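Local structure of outer membrane protein YopM (Yersinia pestis, 1JL5) at residues S84-L89 with L96-N101; E186-L191 with T198-D203. The protein acts as a leucine-rich repeat effector and virulence factor that probably alters host cell physiology to promote bacterial survival in host tissues. All blocks are in the same frame, centred on the assembly; numbering follows the deposited sequence.

Contact 1. Residues S84-L89 with L96-N101; sequences SSLPEL and LVASCN
The extended backbone of 85-89 runs past strand 95-97 and the turn after it, opposite in direction to 96-98, so that Leu-86 faces Ala-98 and Leu-89 faces Leu-96, the CA atoms of Leu-86 and Ala-98 lying 8.5 Å apart. This is the inside of a leucine-rich repeat solenoid: the convex-side segment of LRR 1 meets the concave-side strand of LRR 2, and the pairing is made by aliphatic carbons. Leu-96, its CG anti to the backbone N (chi1 170°), lifts both methyl groups between the two leucines of 84-89. Leu-86 meets it tip to tip, CD1 lying 3.9 Å from CD2 of Leu-96, whereas the side chain of Leu-89 crosses it at about a right angle. The closest approach of that crossing joins Leu-89 CD1 to Leu-96 CD2 at 3.6 Å, and the other methyls follow, Leu-89 CD2 standing 3.9 Å from Leu-96 CD1. Leucine's length and forked end let Leu-86 and Leu-89 reach Leu-96 across the separated backbones, and Leu-96 offers both methyls to both. Ala-98 also points inward, but here the single methyl is enough: its CB lies 3.7 Å from Leu-86 CD1, which thus bridges Leu-96 and Ala-98. Val-97, between them, points away and packs on strand 75-77. On the outer side of 84-89, Pro-87 rests against Trp-43 and Trp-46 of helix 36-48, joining the helical N-terminal cap to the repeats. The buried amide of Asn-101, donor and acceptor in one, ties its turn to LRR 1: OD1 accepts the backbone N-H groups of Leu-81 and Leu-83, and ND2 gives to Leu-78 O. Within the turn, ND2 also bonds Ala-98 O, 2.8 Å away, from above the carbonyl plane.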
ATOM      1  N   SER A  84     -33.924  12.339   1.092  1.00 29.66           N
ATOM      2  CA  SER A  84     -34.250  11.622  -0.129  1.00 29.39           C
ATOM      3  C   SER A  84     -35.081  12.548  -1.003  1.00 28.51           C
ATOM      4  O   SER A  84     -35.416  12.224  -2.138  1.00 30.43           O
ATOM      5  CB  SER A  84     -35.032  10.347   0.182  1.00 29.24           C
ATOM      6  OG  SER A  84     -36.196  10.632   0.929  1.00 30.94           O
ATOM      7  N   SER A  85     -35.416  13.708  -0.458  1.00 26.76           N
ATOM      8  CA  SER A  85     -36.179  14.694  -1.203  1.00 26.81           C
ATOM      9  C   SER A  85     -36.122  15.991  -0.436  1.00 26.05           C
ATOM     10  O   SER A  85     -35.763  16.018   0.744  1.00 25.85           O
ATOM     11  CB  SER A  85     -37.646  14.278  -1.353  1.00 27.17           C
ATOM     12  OG  SER A  85     -38.348  14.477  -0.135  1.00 28.90           O
ATOM     13  N   LEU A  86     -36.454  17.070  -1.121  1.00 25.75           N
ATOM     14  CA  LEU A  86     -36.486  18.368  -0.496  1.00 26.22           C
ATOM     15  C   LEU A  86     -37.908  18.840  -0.647  1.00 25.85           C
ATOM     16  O   LEU A  86     -38.557  18.567  -1.651  1.00 26.83           O
ATOM     17  CB  LEU A  86     -35.558  19.356  -1.200  1.00 25.95           C
ATOM     18  CG  LEU A  86     -34.063  19.055  -1.152  1.00 26.68           C
ATOM     19  CD1 LEU A  86     -33.302  20.218  -1.768  1.00 24.63           C
ATOM     20  CD2 LEU A  86     -33.632  18.839   0.292  1.00 23.91           C
ATOM     21  N   PRO A  87     -38.428  19.528   0.366  1.00 25.86           N
ATOM     22  CA  PRO A  87     -39.796  20.015   0.260  1.00 26.26           C
ATOM     23  C   PRO A  87     -39.682  21.300  -0.539  1.00 27.41           C
ATOM     24  O   PRO A  87     -38.593  21.645  -1.009  1.00 26.94           O
ATOM     25  CB  PRO A  87     -40.167  20.266   1.706  1.00 26.09           C
ATOM     26  CG  PRO A  87     -38.878  20.789   2.262  1.00 26.44           C
ATOM     27  CD  PRO A  87     -37.843  19.859   1.677  1.00 25.42           C
ATOM     28  N   GLU A  88     -40.788  22.006  -0.704  1.00 27.16           N
ATOM     29  CA  GLU A  88     -40.754  23.252  -1.437  1.00 27.35           C
ATOM     30  C   GLU A  88     -39.693  24.115  -0.775  1.00 25.71           C
ATOM     31  O   GLU A  88     -39.597  24.163   0.447  1.00 23.14           O
ATOM     32  CB  GLU A  88     -42.105  23.947  -1.359  1.00 29.45           C
ATOM     33  CG  GLU A  88     -42.260  25.077  -2.352  1.00 36.15           C
ATOM     34  CD  GLU A  88     -43.593  25.771  -2.205  1.00 38.24           C
ATOM     35  OE1 GLU A  88     -44.592  25.059  -1.984  1.00 40.09           O
ATOM     36  OE2 GLU A  88     -43.641  27.013  -2.310  1.00 41.18           O
ATOM     37  N   LEU A  89     -38.899  24.802  -1.583  1.00 26.15           N
ATOM     38  CA  LEU A  89     -37.827  25.636  -1.063  1.00 27.20           C
ATOM     39  C   LEU A  89     -38.286  27.024  -0.672  1.00 28.01           C
ATOM     40  O   LEU A  89     -39.310  27.505  -1.153  1.00 29.22           O
ATOM     41  CB  LEU A  89     -36.732  25.765  -2.118  1.00 26.34           C
ATOM     42  CG  LEU A  89     -36.140  24.448  -2.621  1.00 27.09           C
ATOM     43  CD1 LEU A  89     -35.257  24.713  -3.823  1.00 27.85           C
ATOM     44  CD2 LEU A  89     -35.360  23.782  -1.495  1.00 26.37           C
ATOM     45  N   LEU A  96     -29.149  27.128  -3.225  1.00 30.65           N
ATOM     46  CA  LEU A  96     -29.598  25.883  -2.637  1.00 30.06           C
ATOM     47  C   LEU A  96     -28.398  24.966  -2.515  1.00 29.93           C
ATOM     48  O   LEU A  96     -27.838  24.526  -3.514  1.00 30.23           O
ATOM     49  CB  LEU A  96     -30.649  25.197  -3.501  1.00 27.63           C
ATOM     50  CG  LEU A  96     -30.963  23.774  -3.019  1.00 27.82           C
ATOM     51  CD1 LEU A  96     -31.483  23.819  -1.583  1.00 26.82           C
ATOM     52  CD2 LEU A  96     -31.977  23.125  -3.941  1.00 26.59           C
ATOM     53  N   VAL A  97     -27.993  24.699  -1.283  1.00 29.80           N
ATOM     54  CA  VAL A  97     -26.880  23.806  -1.037  1.00 30.09           C
ATOM     55  C   VAL A  97     -27.483  22.594  -0.347  1.00 30.42           C
ATOM     56  O   VAL A  97     -27.801  22.636   0.840  1.00 30.88           O
ATOM     57  CB  VAL A  97     -25.826  24.459  -0.124  1.00 30.07           C
ATOM     58  CG1 VAL A  97     -24.644  23.521   0.055  1.00 28.96           C
ATOM     59  CG2 VAL A  97     -25.371  25.781  -0.727  1.00 29.85           C
ATOM     60  N   ALA A  98     -27.670  21.525  -1.107  1.00 30.27           N
ATOM     61  CA  ALA A  98     -28.241  20.298  -0.572  1.00 30.87           C
ATOM     62  C   ALA A  98     -27.323  19.157  -0.966  1.00 30.86           C
ATOM     63  O   ALA A  98     -27.764  18.092  -1.394  1.00 31.52           O
ATOM     64  CB  ALA A  98     -29.636  20.081  -1.136  1.00 30.73           C
ATOM     65  N   SER A  99     -26.031  19.399  -0.818  1.00 32.39           N
ATOM     66  CA  SER A  99     -25.031  18.405  -1.156  1.00 34.42           C
ATOM     67  C   SER A  99     -25.130  17.222  -0.215  1.00 33.81           C
ATOM     68  O   SER A  99     -25.615  17.342   0.908  1.00 34.22           O
ATOM     69  CB  SER A  99     -23.636  19.013  -1.042  1.00 34.96           C
ATOM     70  OG  SER A  99     -23.573  20.245  -1.734  1.00 38.91           O
ATOM     71  N   CYS A 100     -24.671  16.076  -0.694  1.00 33.31           N
ATOM     72  CA  CYS A 100     -24.650  14.864   0.101  1.00 32.64           C
ATOM     73  C   CYS A 100     -25.967  14.479   0.745  1.00 31.84           C
ATOM     74  O   CYS A 100     -26.092  14.444   1.961  1.00 32.25           O
ATOM     75  CB  CYS A 100     -23.567  14.986   1.168  1.00 32.47           C
ATOM     76  SG  CYS A 100     -21.946  15.359   0.459  1.00 36.07           S
ATOM     77  N   ASN A 101     -26.953  14.195  -0.088  1.00 30.64           N
ATOM     78  CA  ASN A 101     -28.245  13.756   0.387  1.00 31.67           C
ATOM     79  C   ASN A 101     -28.578  12.620  -0.553  1.00 31.63           C
ATOM     80  O   ASN A 101     -27.699  12.144  -1.269  1.00 32.77           O
ATOM     81  CB  ASN A 101     -29.273  14.884   0.296  1.00 30.48           C
ATOM     82  CG  ASN A 101     -29.093  15.920   1.390  1.00 30.99           C
ATOM     83  OD1 ASN A 101     -29.266  15.624   2.572  1.00 31.90           O
ATOM     84  ND2 ASN A 101     -28.737  17.137   1.004  1.00 29.84           N
TER

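Contact 2. Residues E186-L191 with T198-D203; sequences EELPEL and TAIYAD
With CG anti to the carbonyl carbon in both Leu-188 (chi1 -75°) and Leu-191 (chi1 -51°), the two leucines send their methyls from the convex-side segment of LRR 6 toward Ile-200 and Ala-202 of LRR 7, inside the leucine-rich repeat solenoid. Leu-188 sets its fork over the methyl of Ala-202: CB of Ala-202 is 3.6 Å from Leu-188 CD1 and 3.8 Å from Leu-188 CD2. Alanine suits this place, since its one small methyl leaves room for the fork of Leu-188, and the backbones come nearer here than at Leu-191 and Ile-200. Leu-191 instead meets Ile-200 tip to tip, CD1 against CD1. Beta-branched isoleucine fits strand 199-201 and divides its reach, for CG1 carries CD1 to Leu-191 while CG2 turns to Leu-188, 4.2 Å from its CD1. Beyond the pair, Ile-220 of the next strand and Leu-217 continue the packing around Ile-200, and Leu-207 and Pro-211 adjoin Leu-188. Tyr-201 points away from the core and meets the ring of Phe-177 of the neighbouring strand 177-179. Since all four touching residues are buried and purely aliphatic, the two sides are joined by dispersion and the exclusion of water, without directional bonds.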
ATOM      1  N   GLU A 186     -18.530  11.277 -24.756  1.00 30.52           N
ATOM      2  CA  GLU A 186     -17.734  10.783 -25.856  1.00 33.90           C
ATOM      3  C   GLU A 186     -17.254  12.014 -26.602  1.00 33.02           C
ATOM      4  O   GLU A 186     -16.322  11.961 -27.393  1.00 34.76           O
ATOM      5  CB  GLU A 186     -18.580   9.888 -26.749  1.00 37.16           C
ATOM      6  CG  GLU A 186     -19.034   8.631 -26.038  1.00 43.24           C
ATOM      7  CD  GLU A 186     -19.885   7.747 -26.911  1.00 47.15           C
ATOM      8  OE1 GLU A 186     -19.391   7.315 -27.976  1.00 49.62           O
ATOM      9  OE2 GLU A 186     -21.047   7.485 -26.531  1.00 50.93           O
ATOM     10  N   GLU A 187     -17.906  13.132 -26.320  1.00 32.38           N
ATOM     11  CA  GLU A 187     -17.560  14.403 -26.926  1.00 34.22           C
ATOM     12  C   GLU A 187     -17.943  15.504 -25.964  1.00 32.81           C
ATOM     13  O   GLU A 187     -18.800  15.321 -25.106  1.00 33.65           O
ATOM     14  CB  GLU A 187     -18.328  14.632 -28.226  1.00 36.77           C
ATOM     15  CG  GLU A 187     -18.008  13.676 -29.352  1.00 44.00           C
ATOM     16  CD  GLU A 187     -18.862  13.950 -30.578  1.00 48.17           C
ATOM     17  OE1 GLU A 187     -18.824  15.093 -31.088  1.00 49.02           O
ATOM     18  OE2 GLU A 187     -19.572  13.026 -31.028  1.00 50.70           O
ATOM     19  N   LEU A 188     -17.290  16.644 -26.107  1.00 30.16           N
ATOM     20  CA  LEU A 188     -17.600  17.796 -25.296  1.00 29.24           C
ATOM     21  C   LEU A 188     -18.258  18.737 -26.283  1.00 29.46           C
ATOM     22  O   LEU A 188     -17.990  18.669 -27.479  1.00 29.53           O
ATOM     23  CB  LEU A 188     -16.332  18.442 -24.745  1.00 28.17           C
ATOM     24  CG  LEU A 188     -15.621  17.731 -23.592  1.00 27.56           C
ATOM     25  CD1 LEU A 188     -14.381  18.519 -23.202  1.00 25.68           C
ATOM     26  CD2 LEU A 188     -16.567  17.605 -22.405  1.00 27.73           C
ATOM     27  N   PRO A 189     -19.157  19.601 -25.811  1.00 29.48           N
ATOM     28  CA  PRO A 189     -19.772  20.507 -26.777  1.00 30.30           C
ATOM     29  C   PRO A 189     -18.689  21.470 -27.240  1.00 31.06           C
ATOM     30  O   PRO A 189     -17.591  21.486 -26.684  1.00 30.35           O
ATOM     31  CB  PRO A 189     -20.859  21.192 -25.957  1.00 28.58           C
ATOM     32  CG  PRO A 189     -20.275  21.201 -24.577  1.00 30.35           C
ATOM     33  CD  PRO A 189     -19.696  19.816 -24.458  1.00 28.48           C
ATOM     34  N   GLU A 190     -18.986  22.258 -28.264  1.00 32.63           N
ATOM     35  CA  GLU A 190     -18.021  23.222 -28.761  1.00 33.11           C
ATOM     36  C   GLU A 190     -17.640  24.106 -27.588  1.00 32.16           C
ATOM     37  O   GLU A 190     -18.490  24.486 -26.788  1.00 30.64           O
ATOM     38  CB  GLU A 190     -18.639  24.057 -29.879  1.00 36.65           C
ATOM     39  CG  GLU A 190     -17.725  25.132 -30.418  1.00 42.82           C
ATOM     40  CD  GLU A 190     -18.328  25.847 -31.604  1.00 46.15           C
ATOM     41  OE1 GLU A 190     -19.457  26.368 -31.471  1.00 48.54           O
ATOM     42  OE2 GLU A 190     -17.670  25.887 -32.665  1.00 49.27           O
ATOM     43  N   LEU A 191     -16.360  24.435 -27.486  1.00 31.44           N
ATOM     44  CA  LEU A 191     -15.890  25.243 -26.376  1.00 32.23           C
ATOM     45  C   LEU A 191     -15.189  26.516 -26.810  1.00 32.53           C
ATOM     46  O   LEU A 191     -15.215  27.516 -26.099  1.00 31.87           O
ATOM     47  CB  LEU A 191     -14.916  24.421 -25.532  1.00 31.96           C
ATOM     48  CG  LEU A 191     -15.399  23.040 -25.090  1.00 32.14           C
ATOM     49  CD1 LEU A 191     -14.222  22.232 -24.552  1.00 31.51           C
ATOM     50  CD2 LEU A 191     -16.490  23.194 -24.045  1.00 31.20           C
ATOM     51  N   THR A 198     -12.674  29.291 -18.414  1.00 26.25           N
ATOM     52  CA  THR A 198     -11.288  29.271 -18.000  1.00 28.02           C
ATOM     53  C   THR A 198     -10.862  27.902 -17.500  1.00 27.25           C
ATOM     54  O   THR A 198      -9.681  27.576 -17.493  1.00 27.82           O
ATOM     55  CB  THR A 198     -11.050  30.283 -16.889  1.00 28.84           C
ATOM     56  OG1 THR A 198     -11.798  29.894 -15.738  1.00 30.17           O
ATOM     57  CG2 THR A 198     -11.502  31.666 -17.332  1.00 29.72           C
ATOM     58  N   ALA A 199     -11.824  27.096 -17.080  1.00 26.51           N
ATOM     59  CA  ALA A 199     -11.487  25.777 -16.576  1.00 26.91           C
ATOM     60  C   ALA A 199     -12.431  24.708 -17.072  1.00 26.47           C
ATOM     61  O   ALA A 199     -13.650  24.838 -16.986  1.00 26.57           O
ATOM     62  CB  ALA A 199     -11.468  25.787 -15.053  1.00 26.88           C
ATOM     63  N   ILE A 200     -11.846  23.646 -17.601  1.00 26.44           N
ATOM     64  CA  ILE A 200     -12.617  22.528 -18.094  1.00 25.61           C
ATOM     65  C   ILE A 200     -12.099  21.265 -17.445  1.00 26.12           C
ATOM     66  O   ILE A 200     -10.908  20.961 -17.512  1.00 26.04           O
ATOM     67  CB  ILE A 200     -12.465  22.323 -19.610  1.00 27.03           C
ATOM     68  CG1 ILE A 200     -12.973  23.545 -20.369  1.00 27.49           C
ATOM     69  CG2 ILE A 200     -13.222  21.065 -20.034  1.00 24.52           C
ATOM     70  CD1 ILE A 200     -12.681  23.470 -21.851  1.00 29.28           C
ATOM     71  N   TYR A 201     -12.996  20.547 -16.795  1.00 26.61           N
ATOM     72  CA  TYR A 201     -12.650  19.278 -16.194  1.00 25.79           C
ATOM     73  C   TYR A 201     -13.542  18.338 -16.963  1.00 25.52           C
ATOM     74  O   TYR A 201     -14.767  18.428 -16.894  1.00 24.77           O
ATOM     75  CB  TYR A 201     -12.981  19.258 -14.705  1.00 28.14           C
ATOM     76  CG  TYR A 201     -12.106  20.182 -13.905  1.00 30.03           C
ATOM     77  CD1 TYR A 201     -12.324  21.557 -13.914  1.00 32.93           C
ATOM     78  CD2 TYR A 201     -11.035  19.689 -13.165  1.00 33.28           C
ATOM     79  CE1 TYR A 201     -11.495  22.419 -13.208  1.00 34.03           C
ATOM     80  CE2 TYR A 201     -10.200  20.545 -12.455  1.00 34.51           C
ATOM     81  CZ  TYR A 201     -10.438  21.908 -12.483  1.00 33.97           C
ATOM     82  OH  TYR A 201      -9.622  22.763 -11.786  1.00 37.02           O
ATOM     83  N   ALA A 202     -12.920  17.469 -17.745  1.00 24.46           N
ATOM     84  CA  ALA A 202     -13.655  16.518 -18.550  1.00 23.40           C
ATOM     85  C   ALA A 202     -12.894  15.210 -18.487  1.00 22.41           C
ATOM     86  O   ALA A 202     -13.016  14.356 -19.354  1.00 22.16           O
ATOM     87  CB  ALA A 202     -13.754  17.014 -19.983  1.00 23.87           C
ATOM     88  N   ASP A 203     -12.086  15.072 -17.449  1.00 22.06           N
ATOM     89  CA  ASP A 203     -11.317  13.860 -17.254  1.00 23.12           C
ATOM     90  C   ASP A 203     -12.293  12.723 -17.015  1.00 23.21           C
ATOM     91  O   ASP A 203     -13.472  12.948 -16.734  1.00 23.83           O
ATOM     92  CB  ASP A 203     -10.431  13.996 -16.026  1.00 22.01           C
ATOM     93  CG  ASP A 203     -11.226  14.358 -14.792  1.00 24.91           C
ATOM     94  OD1 ASP A 203     -11.792  15.472 -14.763  1.00 25.23           O
ATOM     95  OD2 ASP A 203     -11.301  13.531 -13.864  1.00 25.30           O
TER

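Overall arrangement
From the N terminus the chain passes through helices 36-48 and 58-71 and strand 75-77 before contact 1 closes the short loop from LRR 1 into LRR 2. Several repeats later contact 2 does the same between LRR 6 and LRR 7. The two closures follow in series and neither nest nor cross; their centres lie about 27 Å apart and their nearest atoms about 17 Å. Each ties the convex-side segment of one repeat to the parallel strand of the next, 95-97 or 199-201. Contact 1 sits near the helical end, contact 2 deeper in the curved run of repeats. Both share one pattern: two leucines of one repeat meet an aliphatic strand residue and an alanine of the next.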